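Local structure of agarase (Pseudoalteromonas fuliginea, 6XJ9) at residues A[546-560]-A[576-590]. The protein probably hydrolyses agarose chains as a family 50 glycoside hydrolase of a marine bacterium. Sequence-based numbering, arbitrary orientation.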
ATOM      1  N   MET A 546      45.365  12.319  35.874  1.00 27.53           N
ATOM      2  CA  MET A 546      44.967  13.159  36.994  1.00 29.75           C
ATOM      3  C   MET A 546      46.197  13.756  37.692  1.00 31.65           C
ATOM      4  O   MET A 546      46.153  14.896  38.148  1.00 32.47           O
ATOM      5  CB  MET A 546      44.103  12.370  37.985  1.00 29.74           C
ATOM      6  CG  MET A 546      42.709  12.051  37.438  1.00 26.70           C
ATOM      7  SD  MET A 546      41.772  13.558  37.035  1.00 26.78           S
ATOM      8  CE  MET A 546      42.065  13.707  35.271  1.00 25.40           C
ATOM      9  N   LYS A 547      47.286  12.977  37.771  1.00 33.27           N
ATOM     10  CA  LYS A 547      48.553  13.435  38.333  1.00 37.21           C
ATOM     11  C   LYS A 547      49.163  14.491  37.411  1.00 38.97           C
ATOM     12  O   LYS A 547      49.771  15.452  37.877  1.00 41.58           O
ATOM     13  CB  LYS A 547      49.547  12.279  38.487  1.00 33.31           C
ATOM     14  CG  LYS A 547      49.249  11.283  39.600  1.00 33.19           C
ATOM     15  CD  LYS A 547      50.200  10.106  39.603  1.00 31.72           C
ATOM     16  CE  LYS A 547      49.809   9.043  40.603  1.00 30.44           C
ATOM     17  NZ  LYS A 547      50.460   7.749  40.298  1.00 28.19           N
ATOM     18  N   GLU A 548      48.996  14.298  36.100  1.00 40.39           N
ATOM     19  CA  GLU A 548      49.467  15.270  35.130  1.00 41.95           C
ATOM     20  C   GLU A 548      48.717  16.588  35.320  1.00 42.43           C
ATOM     21  O   GLU A 548      49.309  17.652  35.162  1.00 45.65           O
ATOM     22  CB  GLU A 548      49.304  14.732  33.708  1.00 42.94           C
ATOM     23  CG  GLU A 548      49.754  15.705  32.634  1.00 44.02           C
ATOM     24  CD  GLU A 548      49.227  15.408  31.238  1.00 46.32           C
ATOM     25  OE1 GLU A 548      48.126  14.826  31.126  1.00 47.54           O
ATOM     26  OE2 GLU A 548      49.913  15.762  30.266  1.00 46.04           O
ATOM     27  N   LYS A 549      47.427  16.506  35.678  1.00 39.66           N
ATOM     28  CA  LYS A 549      46.573  17.681  35.796  1.00 35.94           C
ATOM     29  C   LYS A 549      46.751  18.360  37.155  1.00 36.33           C
ATOM     30  O   LYS A 549      46.698  19.585  37.232  1.00 36.26           O
ATOM     31  CB  LYS A 549      45.099  17.355  35.517  1.00 32.54           C
ATOM     32  CG  LYS A 549      44.085  18.404  35.972  1.00 32.21           C
ATOM     33  CD  LYS A 549      42.743  18.372  35.241  1.00 30.36           C
ATOM     34  CE  LYS A 549      41.713  19.307  35.842  1.00 29.46           C
ATOM     35  NZ  LYS A 549      40.421  19.269  35.112  1.00 28.34           N
ATOM     36  N   TYR A 550      46.935  17.569  38.220  1.00 37.37           N
ATOM     37  CA  TYR A 550      46.796  18.099  39.570  1.00 38.21           C
ATOM     38  C   TYR A 550      48.121  18.175  40.321  1.00 42.14           C
ATOM     39  O   TYR A 550      48.187  18.828  41.364  1.00 48.04           O
ATOM     40  CB  TYR A 550      45.754  17.320  40.372  1.00 34.23           C
ATOM     41  CG  TYR A 550      44.343  17.621  39.956  1.00 32.53           C
ATOM     42  CD1 TYR A 550      43.764  18.849  40.239  1.00 31.64           C
ATOM     43  CD2 TYR A 550      43.600  16.694  39.239  1.00 32.48           C
ATOM     44  CE1 TYR A 550      42.470  19.139  39.838  1.00 31.93           C
ATOM     45  CE2 TYR A 550      42.306  16.969  38.834  1.00 31.21           C
ATOM     46  CZ  TYR A 550      41.740  18.193  39.136  1.00 31.45           C
ATOM     47  OH  TYR A 550      40.465  18.473  38.743  1.00 32.86           O
ATOM     48  N   THR A 551      49.152  17.494  39.809  1.00 43.80           N
ATOM     49  CA  THR A 551      50.468  17.477  40.432  1.00 46.89           C
ATOM     50  C   THR A 551      50.370  16.789  41.793  1.00 47.11           C
ATOM     51  O   THR A 551      50.827  15.660  41.944  1.00 48.79           O
ATOM     52  CB  THR A 551      51.081  18.885  40.505  1.00 47.47           C
ATOM     53  OG1 THR A 551      50.866  19.551  39.257  1.00 45.58           O
ATOM     54  CG2 THR A 551      52.558  18.876  40.841  1.00 47.91           C
ATOM     55  N   ASP A 552      49.760  17.488  42.762  1.00 49.44           N
ATOM     56  CA  ASP A 552      49.574  17.001  44.120  1.00 48.60           C
ATOM     57  C   ASP A 552      48.134  16.526  44.287  1.00 49.82           C
ATOM     58  O   ASP A 552      47.222  17.104  43.699  1.00 51.36           O
ATOM     59  CB  ASP A 552      49.853  18.100  45.149  1.00 47.88           C
ATOM     60  CG  ASP A 552      51.126  18.892  44.900  1.00 45.62           C
ATOM     61  OD1 ASP A 552      52.185  18.253  44.724  1.00 45.05           O
ATOM     62  OD2 ASP A 552      51.049  20.142  44.889  1.00 42.00           O
ATOM     63  N   VAL A 553      47.944  15.497  45.120  1.00 49.07           N
ATOM     64  CA  VAL A 553      46.634  14.902  45.340  1.00 50.68           C
ATOM     65  C   VAL A 553      45.698  15.940  45.962  1.00 49.67           C
ATOM     66  O   VAL A 553      44.510  15.957  45.659  1.00 49.22           O
ATOM     67  CB  VAL A 553      46.724  13.587  46.146  1.00 52.00           C
ATOM     68  CG1 VAL A 553      46.993  13.801  47.630  1.00 53.00           C
ATOM     69  CG2 VAL A 553      45.511  12.688  45.940  1.00 52.03           C
ATOM     70  N   ALA A 554      46.266  16.841  46.777  1.00 48.75           N
ATOM     71  CA  ALA A 554      45.525  17.843  47.529  1.00 49.01           C
ATOM     72  C   ALA A 554      44.591  18.656  46.633  1.00 44.37           C
ATOM     73  O   ALA A 554      43.486  18.987  47.055  1.00 42.93           O
ATOM     74  CB  ALA A 554      46.476  18.746  48.285  1.00 49.53           C
ATOM     75  N   GLU A 555      45.049  18.993  45.417  1.00 42.41           N
ATOM     76  CA  GLU A 555      44.257  19.787  44.486  1.00 41.84           C
ATOM     77  C   GLU A 555      43.043  18.994  43.993  1.00 39.60           C
ATOM     78  O   GLU A 555      41.966  19.558  43.802  1.00 36.14           O
ATOM     79  CB  GLU A 555      45.102  20.268  43.298  1.00 44.99           C
ATOM     80  CG  GLU A 555      46.237  21.207  43.666  1.00 47.77           C
ATOM     81  CD  GLU A 555      45.842  22.608  44.106  1.00 47.82           C
ATOM     82  OE1 GLU A 555      46.642  23.244  44.819  1.00 51.12           O
ATOM     83  OE2 GLU A 555      44.742  23.062  43.742  1.00 50.66           O
ATOM     84  N   LEU A 556      43.226  17.687  43.767  1.00 38.24           N
ATOM     85  CA  LEU A 556      42.140  16.832  43.299  1.00 36.18           C
ATOM     86  C   LEU A 556      41.122  16.630  44.424  1.00 36.01           C
ATOM     87  O   LEU A 556      39.916  16.724  44.187  1.00 35.58           O
ATOM     88  CB  LEU A 556      42.708  15.498  42.792  1.00 32.39           C
ATOM     89  CG  LEU A 556      41.685  14.531  42.184  1.00 30.66           C
ATOM     90  CD1 LEU A 556      42.289  13.727  41.048  1.00 29.87           C
ATOM     91  CD2 LEU A 556      41.113  13.595  43.235  1.00 29.57           C
ATOM     92  N   ASN A 557      41.629  16.372  45.643  1.00 38.62           N
ATOM     93  CA  ASN A 557      40.817  16.249  46.847  1.00 40.03           C
ATOM     94  C   ASN A 557      39.876  17.444  46.966  1.00 40.79           C
ATOM     95  O   ASN A 557      38.741  17.297  47.419  1.00 39.17           O
ATOM     96  CB  ASN A 557      41.665  16.166  48.119  1.00 41.66           C
ATOM     97  CG  ASN A 557      42.213  14.783  48.407  1.00 40.98           C
ATOM     98  OD1 ASN A 557      41.588  13.770  48.087  1.00 37.79           O
ATOM     99  ND2 ASN A 557      43.383  14.738  49.025  1.00 40.38           N
ATOM    100  N   LYS A 558      40.371  18.622  46.559  1.00 41.69           N
ATOM    101  CA  LYS A 558      39.595  19.850  46.608  1.00 42.76           C
ATOM    102  C   LYS A 558      38.479  19.790  45.569  1.00 40.49           C
ATOM    103  O   LYS A 558      37.326  20.092  45.868  1.00 39.22           O
ATOM    104  CB  LYS A 558      40.490  21.068  46.352  1.00 47.14           C
ATOM    105  CG  LYS A 558      41.473  21.412  47.464  1.00 50.81           C
ATOM    106  CD  LYS A 558      42.262  22.683  47.202  1.00 53.32           C
ATOM    107  CE  LYS A 558      41.462  23.946  47.448  1.00 55.55           C
ATOM    108  NZ  LYS A 558      42.312  25.156  47.349  1.00 57.66           N
ATOM    109  N   VAL A 559      38.832  19.394  44.343  1.00 40.25           N
ATOM    110  CA  VAL A 559      37.884  19.466  43.243  1.00 37.29           C
ATOM    111  C   VAL A 559      36.831  18.373  43.415  1.00 34.80           C
ATOM    112  O   VAL A 559      35.640  18.648  43.310  1.00 33.25           O
ATOM    113  CB  VAL A 559      38.585  19.445  41.866  1.00 39.49           C
ATOM    114  CG1 VAL A 559      37.591  19.503  40.712  1.00 37.08           C
ATOM    115  CG2 VAL A 559      39.579  20.588  41.734  1.00 38.28           C
ATOM    116  N   TRP A 560      37.280  17.158  43.761  1.00 34.36           N
ATOM    117  CA  TRP A 560      36.430  15.977  43.825  1.00 32.18           C
ATOM    118  C   TRP A 560      35.710  15.872  45.175  1.00 34.09           C
ATOM    119  O   TRP A 560      34.823  15.028  45.330  1.00 35.51           O
ATOM    120  CB  TRP A 560      37.247  14.706  43.522  1.00 29.18           C
ATOM    121  CG  TRP A 560      37.738  14.538  42.110  1.00 28.43           C
ATOM    122  CD1 TRP A 560      37.970  15.515  41.184  1.00 27.28           C
ATOM    123  CD2 TRP A 560      38.092  13.294  41.468  1.00 25.75           C
ATOM    124  NE1 TRP A 560      38.433  14.970  40.013  1.00 26.09           N
ATOM    125  CE2 TRP A 560      38.528  13.608  40.161  1.00 26.94           C
ATOM    126  CE3 TRP A 560      38.081  11.951  41.863  1.00 26.01           C
ATOM    127  CZ2 TRP A 560      38.932  12.626  39.253  1.00 25.17           C
ATOM    128  CZ3 TRP A 560      38.501  10.982  40.975  1.00 24.35           C
ATOM    129  CH2 TRP A 560      38.916  11.318  39.685  1.00 25.39           C
ATOM    130  N   ILE A 576      34.391   7.628  44.293  1.00 31.60           N
ATOM    131  CA  ILE A 576      34.056   9.024  44.018  1.00 29.30           C
ATOM    132  C   ILE A 576      32.738   9.386  44.689  1.00 28.82           C
ATOM    133  O   ILE A 576      31.906   8.521  44.960  1.00 31.30           O
ATOM    134  CB  ILE A 576      34.043   9.373  42.510  1.00 27.97           C
ATOM    135  CG1 ILE A 576      33.039   8.532  41.717  1.00 28.43           C
ATOM    136  CG2 ILE A 576      35.441   9.296  41.917  1.00 27.77           C
ATOM    137  CD1 ILE A 576      31.639   9.100  41.682  1.00 27.39           C
ATOM    138  N   ASP A 577      32.570  10.689  44.941  1.00 30.26           N
ATOM    139  CA  ASP A 577      31.336  11.253  45.457  1.00 30.48           C
ATOM    140  C   ASP A 577      30.374  11.483  44.294  1.00 29.21           C
ATOM    141  O   ASP A 577      30.576  12.396  43.504  1.00 30.63           O
ATOM    142  CB  ASP A 577      31.619  12.552  46.223  1.00 30.10           C
ATOM    143  CG  ASP A 577      30.378  13.168  46.843  1.00 30.71           C
ATOM    144  OD1 ASP A 577      29.269  12.744  46.469  1.00 29.57           O
ATOM    145  OD2 ASP A 577      30.534  14.059  47.707  1.00 31.39           O
ATOM    146  N   ILE A 578      29.304  10.685  44.222  1.00 30.46           N
ATOM    147  CA  ILE A 578      28.417  10.695  43.065  1.00 32.97           C
ATOM    148  C   ILE A 578      27.715  12.045  42.905  1.00 32.86           C
ATOM    149  O   ILE A 578      27.222  12.353  41.822  1.00 31.11           O
ATOM    150  CB  ILE A 578      27.423   9.511  43.077  1.00 33.63           C
ATOM    151  CG1 ILE A 578      26.727   9.341  41.721  1.00 34.57           C
ATOM    152  CG2 ILE A 578      26.425   9.638  44.223  1.00 34.22           C
ATOM    153  CD1 ILE A 578      27.593   8.685  40.651  1.00 33.80           C
ATOM    154  N   LYS A 579      27.692  12.853  43.973  1.00 33.51           N
ATOM    155  CA  LYS A 579      26.941  14.101  43.970  1.00 32.14           C
ATOM    156  C   LYS A 579      27.836  15.266  43.553  1.00 31.71           C
ATOM    157  O   LYS A 579      27.345  16.340  43.210  1.00 31.17           O
ATOM    158  CB  LYS A 579      26.341  14.369  45.353  1.00 36.53           C
ATOM    159  CG  LYS A 579      25.364  13.313  45.857  1.00 38.47           C
ATOM    160  CD  LYS A 579      24.453  13.814  46.961  1.00 39.48           C
ATOM    161  CE  LYS A 579      23.240  12.928  47.159  1.00 39.63           C
ATOM    162  NZ  LYS A 579      22.215  13.141  46.110  1.00 40.33           N
ATOM    163  N   ASN A 580      29.156  15.061  43.605  1.00 32.03           N
ATOM    164  CA  ASN A 580      30.095  16.130  43.304  1.00 31.30           C
ATOM    165  C   ASN A 580      30.033  16.463  41.814  1.00 30.99           C
ATOM    166  O   ASN A 580      30.039  15.557  40.980  1.00 30.44           O
ATOM    167  CB  ASN A 580      31.516  15.746  43.711  1.00 30.67           C
ATOM    168  CG  ASN A 580      32.544  16.724  43.195  1.00 31.22           C
ATOM    169  OD1 ASN A 580      33.144  16.494  42.149  1.00 32.24           O
ATOM    170  ND2 ASN A 580      32.740  17.825  43.908  1.00 30.23           N
ATOM    171  N   GLU A 581      30.007  17.764  41.498  1.00 29.40           N
ATOM    172  CA  GLU A 581      29.833  18.215  40.126  1.00 31.40           C
ATOM    173  C   GLU A 581      31.158  18.658  39.518  1.00 31.83           C
ATOM    174  O   GLU A 581      31.319  18.594  38.301  1.00 31.32           O
ATOM    175  CB  GLU A 581      28.862  19.393  40.054  1.00 33.01           C
ATOM    176  CG  GLU A 581      27.423  18.990  40.294  1.00 36.64           C
ATOM    177  CD  GLU A 581      26.471  20.170  40.344  1.00 36.42           C
ATOM    178  OE1 GLU A 581      26.694  21.136  39.593  1.00 38.72           O
ATOM    179  OE2 GLU A 581      25.530  20.128  41.147  1.00 36.01           O
ATOM    180  N   GLU A 582      32.092  19.108  40.370  1.00 31.58           N
ATOM    181  CA  GLU A 582      33.330  19.718  39.914  1.00 31.98           C
ATOM    182  C   GLU A 582      34.183  18.690  39.172  1.00 30.38           C
ATOM    183  O   GLU A 582      34.867  19.038  38.217  1.00 29.10           O
ATOM    184  CB  GLU A 582      34.107  20.361  41.070  1.00 36.78           C
ATOM    185  CG  GLU A 582      33.501  21.658  41.582  1.00 39.37           C
ATOM    186  CD  GLU A 582      32.165  21.497  42.285  1.00 40.75           C
ATOM    187  OE1 GLU A 582      32.004  20.519  43.031  1.00 42.35           O
ATOM    188  OE2 GLU A 582      31.278  22.335  42.055  1.00 46.85           O
ATOM    189  N   GLN A 583      34.122  17.426  39.610  1.00 29.41           N
ATOM    190  CA  GLN A 583      34.934  16.355  39.056  1.00 26.67           C
ATOM    191  C   GLN A 583      34.496  15.969  37.644  1.00 27.15           C
ATOM    192  O   GLN A 583      35.239  15.265  36.966  1.00 26.56           O
ATOM    193  CB  GLN A 583      34.824  15.094  39.913  1.00 27.51           C
ATOM    194  CG  GLN A 583      33.468  14.408  39.795  1.00 26.05           C
ATOM    195  CD  GLN A 583      33.225  13.457  40.936  1.00 25.77           C
ATOM    196  OE1 GLN A 583      34.147  12.829  41.450  1.00 27.26           O
ATOM    197  NE2 GLN A 583      31.970  13.341  41.333  1.00 26.16           N
ATOM    198  N   LEU A 584      33.309  16.415  37.204  1.00 27.25           N
ATOM    199  CA  LEU A 584      32.736  15.905  35.961  1.00 26.86           C
ATOM    200  C   LEU A 584      33.604  16.312  34.766  1.00 27.70           C
ATOM    201  O   LEU A 584      33.578  15.664  33.720  1.00 24.21           O
ATOM    202  CB  LEU A 584      31.275  16.357  35.815  1.00 26.23           C
ATOM    203  CG  LEU A 584      30.263  15.706  36.765  1.00 27.40           C
ATOM    204  CD1 LEU A 584      28.839  16.110  36.409  1.00 27.25           C
ATOM    205  CD2 LEU A 584      30.379  14.177  36.773  1.00 27.61           C
ATOM    206  N   VAL A 585      34.423  17.358  34.944  1.00 28.03           N
ATOM    207  CA  VAL A 585      35.311  17.787  33.871  1.00 28.69           C
ATOM    208  C   VAL A 585      36.402  16.726  33.700  1.00 28.49           C
ATOM    209  O   VAL A 585      36.773  16.377  32.576  1.00 28.48           O
ATOM    210  CB  VAL A 585      35.861  19.218  34.083  1.00 28.88           C
ATOM    211  CG1 VAL A 585      37.073  19.511  33.213  1.00 29.14           C
ATOM    212  CG2 VAL A 585      34.791  20.276  33.852  1.00 28.65           C
ATOM    213  N   ASP A 586      36.854  16.174  34.828  1.00 26.45           N
ATOM    214  CA  ASP A 586      37.827  15.093  34.857  1.00 26.35           C
ATOM    215  C   ASP A 586      37.211  13.785  34.350  1.00 25.70           C
ATOM    216  O   ASP A 586      37.884  13.020  33.659  1.00 25.48           O
ATOM    217  CB  ASP A 586      38.446  14.962  36.253  1.00 27.90           C
ATOM    218  CG  ASP A 586      39.085  16.266  36.712  1.00 30.45           C
ATOM    219  OD1 ASP A 586      39.700  16.922  35.871  1.00 34.36           O
ATOM    220  OD2 ASP A 586      38.914  16.638  37.890  1.00 30.09           O
ATOM    221  N   PHE A 587      35.946  13.526  34.709  1.00 24.00           N
ATOM    222  CA  PHE A 587      35.231  12.337  34.255  1.00 23.57           C
ATOM    223  C   PHE A 587      35.189  12.323  32.729  1.00 22.70           C
ATOM    224  O   PHE A 587      35.345  11.280  32.098  1.00 21.21           O
ATOM    225  CB  PHE A 587      33.839  12.252  34.894  1.00 24.43           C
ATOM    226  CG  PHE A 587      33.806  11.769  36.329  1.00 24.18           C
ATOM    227  CD1 PHE A 587      34.932  11.825  37.141  1.00 24.17           C
ATOM    228  CD2 PHE A 587      32.640  11.243  36.873  1.00 25.57           C
ATOM    229  CE1 PHE A 587      34.896  11.374  38.455  1.00 22.04           C
ATOM    230  CE2 PHE A 587      32.593  10.818  38.196  1.00 24.71           C
ATOM    231  CZ  PHE A 587      33.727  10.871  38.982  1.00 22.81           C
ATOM    232  N   SER A 588      35.002  13.515  32.157  1.00 23.41           N
ATOM    233  CA  SER A 588      34.947  13.721  30.721  1.00 22.79           C
ATOM    234  C   SER A 588      36.304  13.446  30.073  1.00 21.50           C
ATOM    235  O   SER A 588      36.362  12.858  28.997  1.00 20.26           O
ATOM    236  CB  SER A 588      34.464  15.107  30.435  1.00 23.54           C
ATOM    237  OG  SER A 588      33.827  15.142  29.172  1.00 27.58           O
ATOM    238  N   ILE A 589      37.384  13.880  30.738  1.00 20.13           N
ATOM    239  CA  ILE A 589      38.751  13.690  30.266  1.00 20.55           C
ATOM    240  C   ILE A 589      39.068  12.196  30.256  1.00 20.90           C
ATOM    241  O   ILE A 589      39.636  11.682  29.287  1.00 20.64           O
ATOM    242  CB  ILE A 589      39.742  14.502  31.136  1.00 20.57           C
ATOM    243  CG1 ILE A 589      39.734  15.991  30.759  1.00 22.52           C
ATOM    244  CG2 ILE A 589      41.148  13.921  31.087  1.00 19.45           C
ATOM    245  CD1 ILE A 589      40.504  16.886  31.721  1.00 23.36           C
ATOM    246  N   LEU A 590      38.639  11.507  31.322  1.00 19.70           N
ATOM    247  CA  LEU A 590      38.919  10.094  31.519  1.00 20.21           C
ATOM    248  C   LEU A 590      38.124   9.262  30.511  1.00 19.46           C
ATOM    249  O   LEU A 590      38.702   8.407  29.837  1.00 20.99           O
ATOM    250  CB  LEU A 590      38.643   9.707  32.979  1.00 19.16           C
ATOM    251  CG  LEU A 590      39.531  10.388  34.027  1.00 20.63           C
ATOM    252  CD1 LEU A 590      39.267   9.850  35.436  1.00 21.45           C
ATOM    253  CD2 LEU A 590      41.005  10.256  33.681  1.00 20.26           C
TER
HETATM  254  O   HOH W   1      34.264  12.629  44.248  1.00 33.98           O
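Asp586 pushes its carboxylate between the end of helix 537-550 and helix 553-560, a knob in a hole formed by Met546, Lys549, Tyr550 and Trp560. Asp586 OD1 offers its syn lone pair to Lys549 NZ, 2.6 Å away, in a salt bridge; the lysine gets there with CG anti to its backbone N (chi1 164°) and the rest of its chain extended. Asp586 OD2 takes two hydrogen bonds: Tyr550 OH comes in on the syn side at 2.5 Å, its ring nearly perpendicular to the carboxylate, while Trp560 NE1 arrives on the anti side at 2.7 Å, almost straight and with OD2 in the indole plane. Three donors on two oxygens limit the carboxylate's rotation and probably favour its charged form. Met546 SD lies against Asp586 CB (3.7 Å), and its CE reaches Leu590 CD2.

The Trp560 indole is sandwiched. Gln583 CB makes a CH-pi contact over the five-membered ring, 3.6 Å from its centroid, and Phe587 turns an edge to the same face of the six-membered ring in a T-shaped pair (planes at 86°); Leu556 CD2 lies against the opposite face. Asn580 ND2 donates a bent hydrogen bond to Val559 O (3.1 Å), and a water links Trp560 O to Asp577 N and Gln583 OE1.

In this helical region, about 36 Å from the chain's centre, helix 567-572 packs on Met546 and Leu556, and helix 523-529 on Trp560, Ile576 and Phe587.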